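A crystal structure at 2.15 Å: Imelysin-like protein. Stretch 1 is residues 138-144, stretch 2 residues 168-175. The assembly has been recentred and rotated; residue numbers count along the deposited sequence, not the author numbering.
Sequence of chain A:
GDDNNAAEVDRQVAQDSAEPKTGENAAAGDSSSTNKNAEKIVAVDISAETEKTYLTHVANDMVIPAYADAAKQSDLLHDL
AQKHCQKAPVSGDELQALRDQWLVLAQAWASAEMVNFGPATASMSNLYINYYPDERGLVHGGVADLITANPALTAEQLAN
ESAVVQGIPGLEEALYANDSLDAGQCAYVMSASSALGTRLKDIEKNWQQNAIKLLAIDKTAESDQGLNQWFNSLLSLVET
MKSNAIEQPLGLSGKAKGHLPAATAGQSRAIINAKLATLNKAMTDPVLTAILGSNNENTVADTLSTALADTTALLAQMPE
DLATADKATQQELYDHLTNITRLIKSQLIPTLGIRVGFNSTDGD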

# COMPACT_ATOMS: atom_id res chain seq x y z
N LEU A 138 -18.88 -3.88 3.12
CA LEU A 138 -19.30 -3.11 4.28
C LEU A 138 -19.08 -1.59 4.11
O LEU A 138 -19.78 -0.81 4.74
CB LEU A 138 -18.55 -3.60 5.52
CG LEU A 138 -18.75 -5.06 5.95
CD1 LEU A 138 -17.89 -5.39 7.17
CD2 LEU A 138 -20.22 -5.37 6.26
N VAL A 139 -18.11 -1.18 3.27
CA VAL A 139 -17.76 0.23 3.05
C VAL A 139 -18.94 1.00 2.38
O VAL A 139 -19.36 2.03 2.91
CB VAL A 139 -16.44 0.38 2.25
CG1 VAL A 139 -16.19 1.84 1.85
CG2 VAL A 139 -15.25 -0.16 3.03
N HIS A 140 -19.47 0.49 1.25
CA HIS A 140 -20.53 1.12 0.46
C HIS A 140 -21.75 1.62 1.29
O HIS A 140 -22.02 2.83 1.28
CB HIS A 140 -21.02 0.15 -0.64
CG HIS A 140 -22.20 0.68 -1.41
ND1 HIS A 140 -22.08 1.73 -2.30
CD2 HIS A 140 -23.50 0.30 -1.35
CE1 HIS A 140 -23.29 1.95 -2.77
NE2 HIS A 140 -24.19 1.11 -2.23
N GLY A 141 -22.45 0.71 1.95
CA GLY A 141 -23.64 1.02 2.74
C GLY A 141 -23.42 1.85 3.98
O GLY A 141 -24.24 2.72 4.31
N GLY A 142 -22.30 1.61 4.65
CA GLY A 142 -21.94 2.31 5.87
C GLY A 142 -21.63 3.79 5.71
O GLY A 142 -22.00 4.58 6.58
N VAL A 143 -20.94 4.16 4.62
CA VAL A 143 -20.54 5.55 4.37
C VAL A 143 -21.79 6.41 4.20
O VAL A 143 -21.94 7.39 4.94
CB VAL A 143 -19.52 5.68 3.21
CG1 VAL A 143 -19.32 7.13 2.79
CG2 VAL A 143 -18.18 5.05 3.58
N ALA A 144 -22.73 6.02 3.31
CA ALA A 144 -23.97 6.76 3.07
C ALA A 144 -24.82 6.90 4.35
O ALA A 144 -25.29 8.00 4.64
CB ALA A 144 -24.78 6.10 1.96
N ILE A 168 -9.06 5.55 3.07
CA ILE A 168 -8.99 5.55 1.61
C ILE A 168 -10.28 4.94 0.97
O ILE A 168 -10.84 5.63 0.11
CB ILE A 168 -7.67 4.88 1.11
CG1 ILE A 168 -6.49 5.82 1.41
CG2 ILE A 168 -7.72 4.53 -0.39
CD1 ILE A 168 -5.25 5.16 1.64
N PRO A 169 -10.83 3.75 1.36
CA PRO A 169 -12.05 3.26 0.69
C PRO A 169 -13.31 4.08 1.03
O PRO A 169 -14.23 4.13 0.20
CB PRO A 169 -12.18 1.83 1.20
CG PRO A 169 -11.46 1.81 2.50
CD PRO A 169 -10.32 2.76 2.34
N GLY A 170 -13.35 4.70 2.22
CA GLY A 170 -14.44 5.57 2.64
C GLY A 170 -14.50 6.81 1.77
O GLY A 170 -15.56 7.17 1.25
N LEU A 171 -13.34 7.45 1.55
CA LEU A 171 -13.21 8.64 0.71
C LEU A 171 -13.54 8.31 -0.76
O LEU A 171 -14.23 9.07 -1.43
CB LEU A 171 -11.79 9.22 0.84
CG LEU A 171 -11.53 10.02 2.12
CD1 LEU A 171 -10.05 10.06 2.46
CD2 LEU A 171 -12.13 11.42 2.02
N GLU A 172 -13.10 7.13 -1.22
CA GLU A 172 -13.36 6.67 -2.58
C GLU A 172 -14.85 6.61 -2.84
O GLU A 172 -15.33 7.12 -3.87
CB GLU A 172 -12.74 5.29 -2.79
CG GLU A 172 -12.93 4.78 -4.21
CD GLU A 172 -12.51 3.34 -4.44
OE1 GLU A 172 -12.21 2.63 -3.46
OE2 GLU A 172 -12.49 2.93 -5.62
N GLU A 173 -15.58 6.01 -1.90
CA GLU A 173 -17.02 5.83 -1.94
C GLU A 173 -17.73 7.18 -1.94
O GLU A 173 -18.63 7.37 -2.76
CB GLU A 173 -17.48 4.95 -0.77
CG GLU A 173 -18.95 4.55 -0.82
CD GLU A 173 -19.43 3.94 -2.13
OE1 GLU A 173 -19.03 2.80 -2.43
OE2 GLU A 173 -20.18 4.62 -2.86
N ALA A 174 -17.33 8.11 -1.05
CA ALA A 174 -17.96 9.42 -0.97
C ALA A 174 -17.70 10.27 -2.23
O ALA A 174 -18.61 10.97 -2.68
CB ALA A 174 -17.49 10.17 0.25
N LEU A 175 -16.49 10.17 -2.83
CA LEU A 175 -16.14 10.94 -4.04
C LEU A 175 -16.74 10.36 -5.33
O LEU A 175 -16.96 11.11 -6.29
CB LEU A 175 -14.62 11.08 -4.18
CG LEU A 175 -13.95 11.98 -3.13
CD1 LEU A 175 -12.46 11.79 -3.13
CD2 LEU A 175 -14.32 13.45 -3.33

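How does the first helix begin its approach to the second? Leu138 stays out of reach, and the contact starts at Val139, whose CA-to-CB bond points toward the other helix. Val139 CG1 lies 3.4 Å from Pro169 O and 4.1 Å from Pro169 CB, so it packs against both the backbone and the ring of the proline. Pro169 O is not left unpaired by this apolar neighbour, because it accepts the helical hydrogen bond from Glu173 N at 3.1 Å. Val139 CG1 also sits 4.3 Å from Glu173 CB, one turn further along.

What does His140 add at the exposed margin? It supplies the one hydrogen bond across the contact, a weak one from His140 ND1 to Glu173 OE1 at 3.2 Å. The N-H...O angle of 157° is fair, and the carboxylate oxygen meets the ring at its edge, near the ring plane, where a nitrogen-bound hydrogen points. Glu173 reaches it with chi2 near 51° (p).

Why do the two glycines that follow take no part? Gly141 and Gly142 touch nothing on the second helix; even a CB modelled on Gly141 would point away from it. The helix brings its next contact residue round at Val143, a turn after Val139, and Val143 N bonds back to Val139 O at 3.2 Å.

What does Val143 find on the other side? Val143 CG2 lies 3.9 Å from Gly170 CA, resting on bare backbone, while Val143 CG1 meets Ala174 CB at 4.4 Å. The aliphatic part of Glu173 packs here too, with its CG 4.2 Å from Val143 CB. Glu173 thus serves both characters of the contact, its methylenes facing the valines and its carboxylate the histidine. The helix axes cross at 65° and approach to 9.4 Å, and the contact buries a modest 284 Å².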